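Endo-xylogalacturonan hydrolase A (Aspergillus tubingensis, PDB 4C2L) hydrolyses the galacturonic acid backbone of xylogalacturonan, the xylose-substituted part of the hairy regions of pectin, and needs those xylose side groups for activity. Local coordinates at residues Y296-Q301 against S326-T331. Numbering follows the deposited sequence.
Sequences YAFQIQ and SSFSGT
The carbonyl oxygen of Ala297 meets the edge of the Phe328 ring, near the ring plane. Ala297 O lies 3.5 Å from Phe328 CE2 and 4.0 Å from Phe328 CD2. This is an aromatic C-H to oxygen approach, and no hydrogen bond joins the two segments. Across the ring, Ser326 O lies in the ring plane, 3.6 Å from Phe328 CD1. The ring therefore has a carbonyl oxygen at each of two opposite edges. A chi1 of -86° swings the Phe328 ring to the side of its backbone N, roughly opposite its carbonyl carbon, and carries CE2 to Ala297 O.

The remaining contact is apolar. The methyl of Ala297 points toward the other segment, and its CB is 4.3 Å from Phe328 CD2. Phe298 touches the far end of the same ring, with Phe298 CD1 4.4 Å from Phe328 CZ. The two rings meet obliquely.

Segment 296-301 belongs to the fourth PbH1 repeat and segment 326-331 to the fifth. Their strands lie on different faces of the right-handed parallel beta-helix of family 28, so the contact spans its interior. Phe328 also stacks on Phe289, while Phe298 meets Phe286 edge-to-face. Phe358 and Val360 add further apolar cover. The backbones of Ala297 and Phe298 bond to Val340 and Asn342 of the next strand along.

The chemistry is that of a buried aromatic core: weak dispersion between Ala297, Phe298 and Phe328 contributes to the packing between two faces of the beta-helix, and the weakly positive ring edges probably give modest electrostatic compensation to the carbonyl oxygens.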
ATOM      1  N   TYR A 296      -5.176  -0.591  17.253  1.00 18.56           N
ATOM      2  CA  TYR A 296      -6.569  -0.177  17.134  1.00 17.94           C
ATOM      3  C   TYR A 296      -7.216  -1.012  16.052  1.00 17.86           C
ATOM      4  O   TYR A 296      -6.570  -1.374  15.060  1.00 18.20           O
ATOM      5  CB  TYR A 296      -6.675   1.290  16.698  1.00 18.02           C
ATOM      6  CG  TYR A 296      -6.330   2.349  17.715  1.00 18.41           C
ATOM      7  CD1 TYR A 296      -6.883   2.336  19.000  1.00 18.51           C
ATOM      8  CD2 TYR A 296      -5.511   3.419  17.360  1.00 18.23           C
ATOM      9  CE1 TYR A 296      -6.580   3.338  19.912  1.00 19.33           C
ATOM     10  CE2 TYR A 296      -5.209   4.426  18.262  1.00 19.23           C
ATOM     11  CZ  TYR A 296      -5.753   4.378  19.533  1.00 18.86           C
ATOM     12  OH  TYR A 296      -5.443   5.382  20.425  1.00 20.02           O
ATOM     13  N   ALA A 297      -8.506  -1.283  16.210  1.00 15.86           N
ATOM     14  CA  ALA A 297      -9.278  -1.918  15.172  1.00 15.85           C
ATOM     15  C   ALA A 297      -9.584  -0.897  14.076  1.00 15.86           C
ATOM     16  O   ALA A 297      -9.560  -1.218  12.891  1.00 15.91           O
ATOM     17  CB  ALA A 297     -10.572  -2.473  15.744  1.00 16.55           C
ATOM     18  N   PHE A 298      -9.920   0.321  14.485  1.00 15.53           N
ATOM     19  CA  PHE A 298     -10.212   1.387  13.519  1.00 15.85           C
ATOM     20  C   PHE A 298      -9.789   2.728  14.063  1.00 16.21           C
ATOM     21  O   PHE A 298      -9.871   2.980  15.277  1.00 16.50           O
ATOM     22  CB  PHE A 298     -11.698   1.405  13.142  1.00 16.35           C
ATOM     23  CG  PHE A 298     -11.971   2.106  11.843  1.00 16.85           C
ATOM     24  CD1 PHE A 298     -11.831   1.427  10.636  1.00 17.16           C
ATOM     25  CD2 PHE A 298     -12.331   3.449  11.815  1.00 17.92           C
ATOM     26  CE1 PHE A 298     -12.057   2.073   9.422  1.00 17.88           C
ATOM     27  CE2 PHE A 298     -12.572   4.098  10.603  1.00 17.97           C
ATOM     28  CZ  PHE A 298     -12.420   3.410   9.407  1.00 17.61           C
ATOM     29  N   GLN A 299      -9.342   3.613  13.175  1.00 15.70           N
ATOM     30  CA  GLN A 299      -8.888   4.905  13.632  1.00 16.04           C
ATOM     31  C   GLN A 299      -9.230   5.965  12.609  1.00 16.43           C
ATOM     32  O   GLN A 299      -9.094   5.737  11.409  1.00 16.14           O
ATOM     33  CB  GLN A 299      -7.378   4.877  13.901  1.00 16.62           C
ATOM     34  CG  GLN A 299      -6.826   6.185  14.433  1.00 17.81           C
ATOM     35  CD  GLN A 299      -5.361   6.115  14.799  1.00 19.03           C
ATOM     36  OE1 GLN A 299      -4.659   5.155  14.450  1.00 20.02           O
ATOM     37  NE2 GLN A 299      -4.874   7.148  15.486  1.00 19.63           N
ATOM     38  N   ILE A 300      -9.709   7.108  13.093  1.00 14.98           N
ATOM     39  CA  ILE A 300      -9.830   8.277  12.253  1.00 15.13           C
ATOM     40  C   ILE A 300      -8.927   9.347  12.829  1.00 15.66           C
ATOM     41  O   ILE A 300      -9.042   9.711  14.020  1.00 16.09           O
ATOM     42  CB  ILE A 300     -11.277   8.796  12.168  1.00 15.25           C
ATOM     43  CG1 ILE A 300     -12.187   7.743  11.503  1.00 15.85           C
ATOM     44  CG2 ILE A 300     -11.307  10.103  11.376  1.00 14.53           C
ATOM     45  CD1 ILE A 300     -13.661   8.106  11.558  1.00 16.64           C
ATOM     46  N   GLN A 301      -8.039   9.850  11.977  1.00 15.11           N
ATOM     47  CA  GLN A 301      -7.157  10.945  12.324  1.00 15.55           C
ATOM     48  C   GLN A 301      -7.549  12.148  11.503  1.00 15.73           C
ATOM     49  O   GLN A 301      -7.634  12.061  10.277  1.00 15.29           O
ATOM     50  CB  GLN A 301      -5.694  10.573  12.038  1.00 16.38           C
ATOM     51  CG  GLN A 301      -5.138   9.525  12.992  1.00 17.43           C
ATOM     52  CD  GLN A 301      -3.826   8.953  12.487  1.00 19.19           C
ATOM     53  OE1 GLN A 301      -2.761   9.534  12.707  1.00 22.54           O
ATOM     54  NE2 GLN A 301      -3.898   7.833  11.792  1.00 19.10           N
ATOM     55  N   SER A 326     -17.916  -2.800   8.854  1.00 16.52           N
ATOM     56  CA  SER A 326     -18.824  -3.918   9.141  1.00 17.65           C
ATOM     57  C   SER A 326     -18.088  -5.226   9.389  1.00 18.13           C
ATOM     58  O   SER A 326     -17.115  -5.536   8.704  1.00 16.66           O
ATOM     59  CB  SER A 326     -19.843  -4.091   8.012  1.00 18.35           C
ATOM     60  OG  SER A 326     -19.218  -4.205   6.729  1.00 19.30           O
ATOM     61  N   SER A 327     -18.564  -5.980  10.382  1.00 18.92           N
ATOM     62  CA  SER A 327     -18.051  -7.312  10.686  1.00 19.80           C
ATOM     63  C   SER A 327     -16.570  -7.289  11.005  1.00 19.35           C
ATOM     64  O   SER A 327     -15.762  -7.855  10.260  1.00 19.35           O
ATOM     65  CB  SER A 327     -18.332  -8.282   9.531  1.00 21.21           C
ATOM     66  OG  SER A 327     -19.717  -8.490   9.356  1.00 24.65           O
ATOM     67  N   PHE A 328     -16.209  -6.597  12.081  1.00 18.97           N
ATOM     68  CA  PHE A 328     -14.855  -6.640  12.602  1.00 18.85           C
ATOM     69  C   PHE A 328     -14.854  -7.563  13.815  1.00 20.97           C
ATOM     70  O   PHE A 328     -15.712  -7.445  14.702  1.00 22.04           O
ATOM     71  CB  PHE A 328     -14.380  -5.256  13.038  1.00 17.27           C
ATOM     72  CG  PHE A 328     -13.781  -4.423  11.929  1.00 16.46           C
ATOM     73  CD1 PHE A 328     -14.424  -4.285  10.698  1.00 16.58           C
ATOM     74  CD2 PHE A 328     -12.580  -3.741  12.141  1.00 16.24           C
ATOM     75  CE1 PHE A 328     -13.872  -3.497   9.691  1.00 15.95           C
ATOM     76  CE2 PHE A 328     -12.026  -2.946  11.140  1.00 16.16           C
ATOM     77  CZ  PHE A 328     -12.668  -2.828   9.913  1.00 16.26           C
ATOM     78  N   SER A 329     -13.880  -8.458  13.869  1.00 20.29           N
ATOM     79  CA  SER A 329     -13.740  -9.312  15.042  1.00 21.76           C
ATOM     80  C   SER A 329     -12.288  -9.425  15.474  1.00 22.23           C
ATOM     81  O   SER A 329     -11.380  -8.970  14.770  1.00 20.99           O
ATOM     82  CB  SER A 329     -14.350 -10.685  14.766  1.00 22.83           C
ATOM     83  OG  SER A 329     -13.683 -11.317  13.683  1.00 25.80           O
ATOM     84  N   GLY A 330     -12.078 -10.017  16.643  1.00 21.52           N
ATOM     85  CA  GLY A 330     -10.746 -10.255  17.149  1.00 22.09           C
ATOM     86  C   GLY A 330     -10.409  -9.448  18.377  1.00 22.84           C
ATOM     87  O   GLY A 330     -11.297  -8.920  19.059  1.00 23.66           O
ATOM     88  N   THR A 331      -9.112  -9.355  18.648  1.00 22.18           N
ATOM     89  CA  THR A 331      -8.593  -8.802  19.882  1.00 22.82           C
ATOM     90  C   THR A 331      -7.475  -7.845  19.535  1.00 22.75           C
ATOM     91  O   THR A 331      -6.581  -8.185  18.750  1.00 22.69           O
ATOM     92  CB  THR A 331      -8.031  -9.929  20.791  1.00 23.79           C
ATOM     93  OG1 THR A 331      -8.984 -10.998  20.862  1.00 25.30           O
ATOM     94  CG2 THR A 331      -7.758  -9.424  22.191  1.00 25.08           C
TER